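Local coordinates for protein beta-agarase B (Zobellia galactanivorans, PDB 4ATF) that hydrolyses the beta-1,4-linkages of agarose in a random, anomer-retaining manner, giving the tetramer as its main product, at residues V107-I113 / G202-P208; G67-K72 / D94-C100; D230-N236 / I245-G250. The protein carries 1 engineered substitution. The contacts are given in a common frame with arbitrary orientation. Residue numbers count along the deposited sequence, not the author numbering.

Contact 1: V107-I113 / G202-P208; sequences VVYPVYI and GVYWRDP
Antiparallel strands 111-113 and 202-207 run at 170° with axes 4.8 Å apart. V111-W205 and I113-V203 are hydrogen-bonded pairs (V111 N to W205 O 3.0 Å and V203 N to I113 O 2.9 Å among four bonds); between them lies the non-hydrogen-bonded pair Y112-Y204, both t at chi1, with Y112 CD1 4.1 Å from Y204 CB. On the other face W205 (t, chi2 18°) packs CE3 3.6 Å from V111 CG1, CH2 4.2 Å from V108 CG2 and CZ3 4.3 Å from V107 CG2. A cis peptide precedes P110. Y109 (p, chi2 88°) sets its CB 3.6 Å from the centroid of the W205 five-membered ring, a CH-pi contact, and its ring edge toward that ring's face (offset edge-to-face, centroids 5.5 Å, planes 60°). P208 CD makes a CH-pi contact over the Y109 face, 3.8 Å from the centroid. In this GH16 jelly roll, hydrogen bonds set the strand register, whereas W205, its NE1 hydrogen-bonded to L251 O, holds the preceding loop by CH-pi and apolar contacts.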
loop_
_atom_site.group_PDB
_atom_site.type_symbol
_atom_site.label_atom_id
_atom_site.label_comp_id
_atom_site.label_asym_id
_atom_site.label_seq_id
_atom_site.Cartn_x
_atom_site.Cartn_y
_atom_site.Cartn_z
ATOM N N VAL A 107 0.241 12.697 6.716
ATOM C CA VAL A 107 -1.143 12.754 7.148
ATOM C C VAL A 107 -1.276 12.149 8.552
ATOM O O VAL A 107 -0.476 11.314 8.960
ATOM C CB VAL A 107 -2.064 11.947 6.199
ATOM C CG1 VAL A 107 -2.175 12.679 4.857
ATOM C CG2 VAL A 107 -1.594 10.499 6.045
ATOM N N VAL A 108 -2.330 12.521 9.263
ATOM C CA VAL A 108 -2.558 11.886 10.552
ATOM C C VAL A 108 -4.047 11.707 10.783
ATOM O O VAL A 108 -4.865 12.496 10.223
ATOM C CB VAL A 108 -1.878 12.737 11.654
ATOM C CG1 VAL A 108 -2.587 14.142 11.816
ATOM C CG2 VAL A 108 -1.660 11.908 13.029
ATOM N N TYR A 109 -4.424 10.764 11.659
ATOM C CA TYR A 109 -5.859 10.607 12.067
ATOM C C TYR A 109 -6.399 11.956 12.634
ATOM O O TYR A 109 -5.613 12.754 13.216
ATOM C CB TYR A 109 -6.031 9.509 13.149
ATOM C CG TYR A 109 -5.446 9.910 14.462
ATOM C CD1 TYR A 109 -6.224 10.647 15.428
ATOM C CD2 TYR A 109 -4.126 9.654 14.742
ATOM C CE1 TYR A 109 -5.654 11.115 16.620
ATOM C CE2 TYR A 109 -3.534 10.154 15.896
ATOM C CZ TYR A 109 -4.310 10.835 16.840
ATOM O OH TYR A 109 -3.712 11.274 17.970
ATOM N N PRO A 110 -7.716 12.239 12.496
ATOM C CA PRO A 110 -8.709 11.484 11.715
ATOM C C PRO A 110 -8.509 11.841 10.237
ATOM O O PRO A 110 -8.360 13.037 9.879
ATOM C CB PRO A 110 -10.079 12.009 12.237
ATOM C CG PRO A 110 -9.803 13.482 12.649
ATOM C CD PRO A 110 -8.328 13.377 13.246
ATOM N N VAL A 111 -8.491 10.822 9.371
ATOM C CA VAL A 111 -8.263 11.101 7.944
ATOM C C VAL A 111 -8.810 9.917 7.109
ATOM O O VAL A 111 -8.672 8.742 7.503
ATOM C CB VAL A 111 -6.751 11.322 7.595
ATOM C CG1 VAL A 111 -5.857 10.050 7.943
ATOM C CG2 VAL A 111 -6.543 11.884 6.171
ATOM N N TYR A 112 -9.449 10.224 5.998
ATOM C CA TYR A 112 -9.974 9.194 5.084
ATOM C C TYR A 112 -9.112 9.328 3.826
ATOM O O TYR A 112 -9.033 10.441 3.269
ATOM C CB TYR A 112 -11.454 9.505 4.669
ATOM C CG TYR A 112 -11.965 8.420 3.725
ATOM C CD1 TYR A 112 -12.128 7.119 4.210
ATOM C CD2 TYR A 112 -12.189 8.669 2.366
ATOM C CE1 TYR A 112 -12.521 6.044 3.354
ATOM C CE2 TYR A 112 -12.614 7.594 1.479
ATOM C CZ TYR A 112 -12.751 6.281 2.003
ATOM O OH TYR A 112 -13.104 5.206 1.230
ATOM N N ILE A 113 -8.526 8.216 3.369
ATOM C CA ILE A 113 -7.694 8.213 2.167
ATOM C C ILE A 113 -8.135 7.088 1.266
ATOM O O ILE A 113 -8.327 5.982 1.748
ATOM C CB ILE A 113 -6.219 8.015 2.549
ATOM C CG1 ILE A 113 -5.746 9.155 3.462
ATOM C CG2 ILE A 113 -5.341 7.897 1.292
ATOM C CD1 ILE A 113 -4.322 8.883 4.082
ATOM N N GLY A 202 -10.030 2.343 0.187
ATOM C CA GLY A 202 -9.900 3.445 1.109
ATOM C C GLY A 202 -9.747 2.943 2.536
ATOM O O GLY A 202 -10.070 1.756 2.859
ATOM N N VAL A 203 -9.279 3.840 3.402
ATOM C CA VAL A 203 -9.184 3.555 4.823
ATOM C C VAL A 203 -9.576 4.810 5.585
ATOM O O VAL A 203 -9.137 5.917 5.243
ATOM C CB VAL A 203 -7.759 3.162 5.246
ATOM C CG1 VAL A 203 -6.840 4.393 5.263
ATOM C CG2 VAL A 203 -7.775 2.495 6.636
ATOM N N TYR A 204 -10.438 4.648 6.592
ATOM C CA TYR A 204 -10.671 5.731 7.573
ATOM C C TYR A 204 -9.787 5.396 8.765
ATOM O O TYR A 204 -10.073 4.415 9.512
ATOM C CB TYR A 204 -12.140 5.784 8.042
ATOM C CG TYR A 204 -12.454 6.922 9.023
ATOM C CD1 TYR A 204 -11.587 8.068 9.147
ATOM C CD2 TYR A 204 -13.637 6.886 9.827
ATOM C CE1 TYR A 204 -11.908 9.121 10.037
ATOM C CE2 TYR A 204 -13.961 7.962 10.692
ATOM C CZ TYR A 204 -13.084 9.041 10.778
ATOM O OH TYR A 204 -13.415 10.030 11.645
ATOM N N TRP A 205 -8.727 6.189 8.963
ATOM C CA TRP A 205 -7.863 6.033 10.123
ATOM C C TRP A 205 -8.454 7.074 11.096
ATOM O O TRP A 205 -8.185 8.287 10.973
ATOM C CB TRP A 205 -6.452 6.402 9.714
ATOM C CG TRP A 205 -5.416 6.510 10.820
ATOM C CD1 TRP A 205 -5.460 5.998 12.127
ATOM C CD2 TRP A 205 -4.144 7.124 10.655
ATOM N NE1 TRP A 205 -4.257 6.339 12.820
ATOM C CE2 TRP A 205 -3.440 7.015 11.920
ATOM C CE3 TRP A 205 -3.528 7.797 9.554
ATOM C CZ2 TRP A 205 -2.150 7.550 12.112
ATOM C CZ3 TRP A 205 -2.186 8.344 9.741
ATOM C CH2 TRP A 205 -1.541 8.222 11.041
ATOM N N ARG A 206 -9.278 6.589 12.039
ATOM C CA ARG A 206 -10.111 7.509 12.861
ATOM C C ARG A 206 -9.331 8.026 14.110
ATOM O O ARG A 206 -9.404 9.231 14.461
ATOM C CB ARG A 206 -11.415 6.822 13.285
ATOM C CG ARG A 206 -12.420 7.753 14.048
ATOM C CD ARG A 206 -13.573 6.849 14.583
ATOM N NE ARG A 206 -13.204 6.122 15.804
ATOM C CZ ARG A 206 -13.968 5.231 16.441
ATOM N NH1 ARG A 206 -15.193 4.921 15.954
ATOM N NH2 ARG A 206 -13.504 4.669 17.583
ATOM N N ASP A 207 -8.591 7.131 14.768
ATOM C CA ASP A 207 -7.844 7.485 15.948
ATOM C C ASP A 207 -6.784 6.370 16.094
ATOM O O ASP A 207 -6.797 5.434 15.304
ATOM C CB ASP A 207 -8.751 7.615 17.231
ATOM C CG ASP A 207 -9.604 6.347 17.524
ATOM O OD1 ASP A 207 -9.038 5.294 17.958
ATOM O OD2 ASP A 207 -10.851 6.412 17.392
ATOM N N PRO A 208 -5.894 6.434 17.107
ATOM C CA PRO A 208 -4.821 5.389 17.226
ATOM C C PRO A 208 -5.305 3.938 17.394
ATOM O O PRO A 208 -4.499 2.988 17.215
ATOM C CB PRO A 208 -4.046 5.839 18.506
ATOM C CG PRO A 208 -4.232 7.422 18.491
ATOM C CD PRO A 208 -5.715 7.563 18.064
#

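Contact 2: G67-K72 / D94-C100; sequences GLTEWK and DKINMGC
Parallel pairing sets this contact apart in a sheet whose other strand pairs are antiparallel. Strands 69-71 and 96-98 cross at -40°, axes 4.7 Å apart, matching T69 with I96, E70 with N97 and W71 with M98. The ladder zigzags: I96 N to L68 O 2.9 Å, E70 N to I96 O 2.9 Å, a weak M98 N to E70 O at 3.4 Å, and K72 N to M98 O 2.9 Å. N97 (m) gives ND2 to E70 OE2 at 2.8 Å and E70 O at 3.2 Å; E70 OE1 forms a salt bridge with K90. W71 (m, chi2 -46°) lies over C100 (t), whose SG is 4.1 Å from the centroid of the six-membered ring, a sulfur-aromatic contact. A water accepts from C100 N (3.0 Å) and lies 2.9 Å from K72 O, bridging the segments. The parallel strand places W71 beside substrate-binding Y59 and E262, near the glycan. W71 NE1 hydrogen-bonds to T261 O of strand 255-262, while I96 and N97 touch strand 82-89.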
loop_
_atom_site.group_PDB
_atom_site.type_symbol
_atom_site.label_atom_id
_atom_site.label_comp_id
_atom_site.label_asym_id
_atom_site.label_seq_id
_atom_site.Cartn_x
_atom_site.Cartn_y
_atom_site.Cartn_z
ATOM N N GLY A 67 13.228 -8.291 -0.723
ATOM C CA GLY A 67 13.237 -9.411 -1.710
ATOM C C GLY A 67 14.158 -9.098 -2.849
ATOM O O GLY A 67 15.306 -8.636 -2.622
ATOM N N LEU A 68 13.673 -9.346 -4.077
ATOM C CA LEU A 68 14.427 -8.993 -5.298
ATOM C C LEU A 68 14.192 -7.532 -5.716
ATOM O O LEU A 68 14.688 -7.103 -6.762
ATOM C CB LEU A 68 13.984 -9.887 -6.443
ATOM C CG LEU A 68 14.311 -11.378 -6.310
ATOM C CD1 LEU A 68 13.656 -12.214 -7.453
ATOM C CD2 LEU A 68 15.820 -11.519 -6.246
ATOM N N THR A 69 13.434 -6.766 -4.935
ATOM C CA THR A 69 13.112 -5.347 -5.325
ATOM C C THR A 69 14.366 -4.446 -5.383
ATOM O O THR A 69 15.211 -4.479 -4.455
ATOM C CB THR A 69 12.133 -4.670 -4.371
ATOM O OG1 THR A 69 10.991 -5.523 -4.162
ATOM C CG2 THR A 69 11.683 -3.347 -4.955
ATOM N N GLU A 70 14.519 -3.666 -6.476
ATOM C CA GLU A 70 15.528 -2.579 -6.414
ATOM C C GLU A 70 14.834 -1.335 -6.960
ATOM O O GLU A 70 14.680 -1.196 -8.195
ATOM C CB GLU A 70 16.790 -2.969 -7.206
ATOM C CG GLU A 70 17.780 -1.752 -7.235
ATOM C CD GLU A 70 19.085 -2.084 -7.984
ATOM O OE1 GLU A 70 19.976 -2.711 -7.348
ATOM O OE2 GLU A 70 19.221 -1.706 -9.189
ATOM N N TRP A 71 14.294 -0.500 -6.066
ATOM C CA TRP A 71 13.530 0.639 -6.531
ATOM C C TRP A 71 14.398 1.599 -7.336
ATOM O O TRP A 71 15.576 1.797 -7.021
ATOM C CB TRP A 71 12.896 1.412 -5.382
ATOM C CG TRP A 71 11.717 0.627 -4.754
ATOM C CD1 TRP A 71 10.675 -0.023 -5.412
ATOM C CD2 TRP A 71 11.467 0.473 -3.370
ATOM N NE1 TRP A 71 9.794 -0.574 -4.500
ATOM C CE2 TRP A 71 10.275 -0.308 -3.231
ATOM C CE3 TRP A 71 12.138 0.907 -2.205
ATOM C CZ2 TRP A 71 9.729 -0.643 -1.949
ATOM C CZ3 TRP A 71 11.578 0.562 -0.935
ATOM C CH2 TRP A 71 10.408 -0.210 -0.836
ATOM N N LYS A 72 13.777 2.272 -8.311
ATOM C CA LYS A 72 14.448 3.279 -9.187
ATOM C C LYS A 72 13.539 4.472 -9.405
ATOM O O LYS A 72 12.301 4.318 -9.598
ATOM C CB LYS A 72 14.774 2.615 -10.548
ATOM C CG LYS A 72 15.936 1.599 -10.482
ATOM C CD LYS A 72 17.329 2.332 -10.237
ATOM C CE LYS A 72 18.429 1.303 -10.257
ATOM N NZ LYS A 72 19.790 1.861 -10.000
ATOM N N ASP A 94 19.475 -10.970 -10.634
ATOM C CA ASP A 94 18.116 -11.458 -10.446
ATOM C C ASP A 94 17.160 -10.351 -9.987
ATOM O O ASP A 94 15.938 -10.520 -10.064
ATOM C CB ASP A 94 18.047 -12.665 -9.467
ATOM C CG ASP A 94 18.766 -13.900 -9.984
ATOM O OD1 ASP A 94 18.624 -14.254 -11.172
ATOM O OD2 ASP A 94 19.460 -14.554 -9.180
ATOM N N LYS A 95 17.710 -9.230 -9.495
ATOM C CA LYS A 95 16.888 -8.105 -9.021
ATOM C C LYS A 95 15.955 -7.534 -10.125
ATOM O O LYS A 95 16.208 -7.687 -11.350
ATOM C CB LYS A 95 17.774 -7.002 -8.395
ATOM C CG LYS A 95 18.347 -7.473 -7.013
ATOM C CD LYS A 95 19.380 -6.570 -6.375
ATOM C CE LYS A 95 19.706 -7.088 -4.955
ATOM N NZ LYS A 95 18.449 -7.485 -4.241
ATOM N N ILE A 96 14.841 -6.955 -9.672
ATOM C CA ILE A 96 13.883 -6.333 -10.547
ATOM C C ILE A 96 13.773 -4.853 -10.164
ATOM O O ILE A 96 13.421 -4.523 -9.030
ATOM C CB ILE A 96 12.499 -6.998 -10.427
ATOM C CG1 ILE A 96 12.643 -8.516 -10.657
ATOM C CG2 ILE A 96 11.516 -6.376 -11.467
ATOM C CD1 ILE A 96 11.381 -9.347 -10.193
ATOM N N ASN A 97 14.108 -3.973 -11.092
ATOM C CA ASN A 97 13.892 -2.534 -10.905
ATOM C C ASN A 97 12.411 -2.142 -11.054
ATOM O O ASN A 97 11.731 -2.551 -12.030
ATOM C CB ASN A 97 14.715 -1.751 -11.955
ATOM C CG ASN A 97 16.227 -1.923 -11.807
ATOM O OD1 ASN A 97 16.939 -2.160 -12.800
ATOM N ND2 ASN A 97 16.749 -1.749 -10.575
ATOM N N MET A 98 11.872 -1.330 -10.143
ATOM C CA MET A 98 10.414 -1.021 -10.208
ATOM C C MET A 98 10.278 0.299 -9.439
ATOM O O MET A 98 11.287 0.835 -8.860
ATOM C CB MET A 98 9.542 -2.177 -9.638
ATOM C CG MET A 98 9.733 -2.459 -8.170
ATOM S SD MET A 98 9.020 -4.081 -7.667
ATOM C CE MET A 98 9.982 -5.312 -8.543
ATOM N N GLY A 99 9.087 0.856 -9.464
ATOM C CA GLY A 99 8.849 2.201 -8.931
ATOM C C GLY A 99 8.445 2.277 -7.457
ATOM O O GLY A 99 7.887 1.313 -6.896
ATOM N N CYS A 100 8.659 3.450 -6.861
ATOM C CA CYS A 100 8.176 3.781 -5.486
ATOM C C CYS A 100 8.127 5.308 -5.398
ATOM O O CYS A 100 9.103 5.966 -5.805
ATOM C CB CYS A 100 9.176 3.242 -4.449
ATOM S SG CYS A 100 8.615 3.432 -2.733
HETATM O O HOH W 1 9.968 5.593 -8.567
#

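Contact 3: D230-N236 / I245-G250; sequences DPKHFTN and IDTRTG
R248, N236 and T235 bury most of the surface where two irregular segments of one long loop meet. The R248 side chain (m, t, m) lays its guanidinium flat on the H233 ring, centres 3.7 Å apart and planes at 12°, with R248 CD 3.8 Å from the ring centroid. R248 NH1 reaches D230 O at 2.9 Å, while R248 NE and NH2 form a bidentate salt bridge with D246 OD1 and OD2, each at 3.0 Å, within segment 245-250; D246 OD1 also takes R248 N at 3.1 Å, an Asx turn. H233 (m) sends ND1 to I245 O, 2.9 Å away. N236 (chi1 -90°) uses its amide both ways: OD1 accepts from T247 N at 3.0 Å and ND2 donates to I245 O at 3.0 Å. The backbones come closest at N236 and R248, CA to CA 3.9 Å, in a single bridge. T235 (p) accepts T249 N on its O at 3.0 Å and G250 N on its OG1 at 3.1 Å, while T235 OG1 donates to D230 OD2 at 2.6 Å. D230 also receives T235 N on OD2 (2.8 Å) and F234 N on OD1 (2.8 Å). The result is an irregular loop of the GH16 domain, held mainly by side-chain-to-backbone hydrogen bonds, with an Asx turn and type I turns D230-H233 and H233-N236, linking helix 226-229 to strand 255-262.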
loop_
_atom_site.group_PDB
_atom_site.type_symbol
_atom_site.label_atom_id
_atom_site.label_comp_id
_atom_site.label_asym_id
_atom_site.label_seq_id
_atom_site.Cartn_x
_atom_site.Cartn_y
_atom_site.Cartn_z
ATOM N N ASP A 230 -2.531 -3.532 18.787
ATOM C CA ASP A 230 -1.186 -3.753 19.400
ATOM C C ASP A 230 -1.178 -4.694 20.652
ATOM O O ASP A 230 -0.813 -4.256 21.736
ATOM C CB ASP A 230 -0.593 -2.415 19.792
ATOM C CG ASP A 230 0.895 -2.535 20.254
ATOM O OD1 ASP A 230 1.607 -3.511 19.846
ATOM O OD2 ASP A 230 1.340 -1.655 21.035
ATOM N N PRO A 231 -1.595 -5.972 20.514
ATOM C CA PRO A 231 -1.647 -6.869 21.701
ATOM C C PRO A 231 -0.240 -7.156 22.330
ATOM O O PRO A 231 -0.164 -7.491 23.516
ATOM C CB PRO A 231 -2.261 -8.156 21.120
ATOM C CG PRO A 231 -1.809 -8.134 19.607
ATOM C CD PRO A 231 -1.963 -6.671 19.259
ATOM N N LYS A 232 0.845 -7.000 21.558
ATOM C CA LYS A 232 2.185 -7.300 22.088
ATOM C C LYS A 232 2.865 -6.062 22.694
ATOM O O LYS A 232 4.047 -6.122 23.029
ATOM C CB LYS A 232 3.079 -7.873 20.968
ATOM C CG LYS A 232 2.586 -9.140 20.377
ATOM C CD LYS A 232 3.638 -9.739 19.352
ATOM C CE LYS A 232 3.214 -10.999 18.761
ATOM N NZ LYS A 232 4.317 -11.686 17.963
ATOM N N HIS A 233 2.148 -4.936 22.755
ATOM C CA HIS A 233 2.649 -3.668 23.345
ATOM C C HIS A 233 3.947 -3.215 22.604
ATOM O O HIS A 233 4.882 -2.667 23.226
ATOM C CB HIS A 233 2.910 -3.749 24.872
ATOM C CG HIS A 233 1.693 -4.030 25.717
ATOM N ND1 HIS A 233 1.486 -3.410 26.929
ATOM C CD2 HIS A 233 0.637 -4.867 25.537
ATOM C CE1 HIS A 233 0.376 -3.873 27.480
ATOM N NE2 HIS A 233 -0.166 -4.753 26.649
ATOM N N PHE A 234 3.994 -3.392 21.283
ATOM C CA PHE A 234 5.190 -2.876 20.533
ATOM C C PHE A 234 5.164 -1.353 20.520
ATOM O O PHE A 234 6.184 -0.710 20.256
ATOM C CB PHE A 234 5.207 -3.327 19.079
ATOM C CG PHE A 234 5.666 -4.731 18.885
ATOM C CD1 PHE A 234 5.961 -5.591 20.009
ATOM C CD2 PHE A 234 5.847 -5.223 17.589
ATOM C CE1 PHE A 234 6.410 -6.941 19.785
ATOM C CE2 PHE A 234 6.331 -6.594 17.374
ATOM C CZ PHE A 234 6.574 -7.419 18.441
ATOM N N THR A 235 3.990 -0.776 20.789
ATOM C CA THR A 235 3.908 0.681 20.838
ATOM C C THR A 235 4.092 1.314 22.217
ATOM O O THR A 235 3.827 2.518 22.367
ATOM C CB THR A 235 2.608 1.230 20.142
ATOM O OG1 THR A 235 1.434 0.966 20.936
ATOM C CG2 THR A 235 2.469 0.675 18.667
ATOM N N ASN A 236 4.518 0.539 23.226
ATOM C CA ASN A 236 4.794 1.132 24.553
ATOM C C ASN A 236 5.833 2.288 24.334
ATOM O O ASN A 236 6.840 2.088 23.566
ATOM C CB ASN A 236 5.489 0.127 25.504
ATOM C CG ASN A 236 4.514 -0.702 26.328
ATOM O OD1 ASN A 236 3.327 -0.411 26.380
ATOM N ND2 ASN A 236 5.038 -1.689 27.049
ATOM N N ILE A 245 3.503 -3.806 31.326
ATOM C CA ILE A 245 3.347 -2.371 31.527
ATOM C C ILE A 245 2.687 -1.776 30.294
ATOM O O ILE A 245 2.963 -2.231 29.177
ATOM C CB ILE A 245 4.696 -1.662 31.949
ATOM C CG1 ILE A 245 5.880 -2.087 31.048
ATOM C CG2 ILE A 245 5.021 -1.890 33.502
ATOM C CD1 ILE A 245 7.237 -1.713 31.648
ATOM N N ASP A 246 1.765 -0.816 30.504
ATOM C CA ASP A 246 0.991 -0.299 29.385
ATOM C C ASP A 246 1.197 1.200 29.221
ATOM O O ASP A 246 0.579 2.014 29.933
ATOM C CB ASP A 246 -0.508 -0.630 29.541
ATOM C CG ASP A 246 -1.315 -0.418 28.246
ATOM O OD1 ASP A 246 -0.779 0.097 27.227
ATOM O OD2 ASP A 246 -2.520 -0.792 28.233
ATOM N N THR A 247 2.042 1.562 28.269
ATOM C CA THR A 247 2.185 2.968 27.836
ATOM C C THR A 247 2.003 2.951 26.310
ATOM O O THR A 247 2.648 3.758 25.594
ATOM C CB THR A 247 3.605 3.522 28.226
ATOM O OG1 THR A 247 4.576 2.539 27.830
ATOM C CG2 THR A 247 3.707 3.835 29.774
ATOM N N ARG A 248 1.147 2.033 25.801
ATOM C CA ARG A 248 0.959 1.911 24.346
ATOM C C ARG A 248 0.446 3.190 23.707
ATOM O O ARG A 248 -0.495 3.835 24.249
ATOM C CB ARG A 248 -0.042 0.796 24.019
ATOM C CG ARG A 248 0.551 -0.610 24.221
ATOM C CD ARG A 248 -0.471 -1.672 23.875
ATOM N NE ARG A 248 -1.414 -1.802 24.970
ATOM C CZ ARG A 248 -2.331 -2.765 25.065
ATOM N NH1 ARG A 248 -2.432 -3.705 24.110
ATOM N NH2 ARG A 248 -3.150 -2.786 26.128
ATOM N N THR A 249 1.023 3.582 22.575
ATOM C CA THR A 249 0.539 4.781 21.871
ATOM C C THR A 249 -0.590 4.458 20.834
ATOM O O THR A 249 -1.386 5.324 20.411
ATOM C CB THR A 249 1.697 5.487 21.092
ATOM O OG1 THR A 249 2.158 4.602 20.045
ATOM C CG2 THR A 249 2.851 5.845 22.044
ATOM N N GLY A 250 -0.613 3.228 20.365
ATOM C CA GLY A 250 -1.476 2.879 19.207
ATOM C C GLY A 250 -0.869 3.456 17.924
ATOM O O GLY A 250 0.325 3.873 17.915
#

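Overall arrangement
The three contacts follow one another along the chain, none enclosing another. Contacts 1 and 2 belong to the same extended beta structure but lie on opposite sides of the chain's centre, their centres 29 Å apart. Contact 3 lies within a loop and meets contact 1 directly, where P208 CB packs 3.3 Å from T249 O; contact 2 is about 19 Å from contact 3 at the nearest atoms. Contact 2 is the closest to the bound agaro-oligosaccharide, with the W71 side chain about 6 Å from a galactose. Side chains of W205 in contact 1 and E138, the probable nucleophile, are about 10 Å apart; those of T235 in contact 3 and substrate-binding H169, about 9 Å.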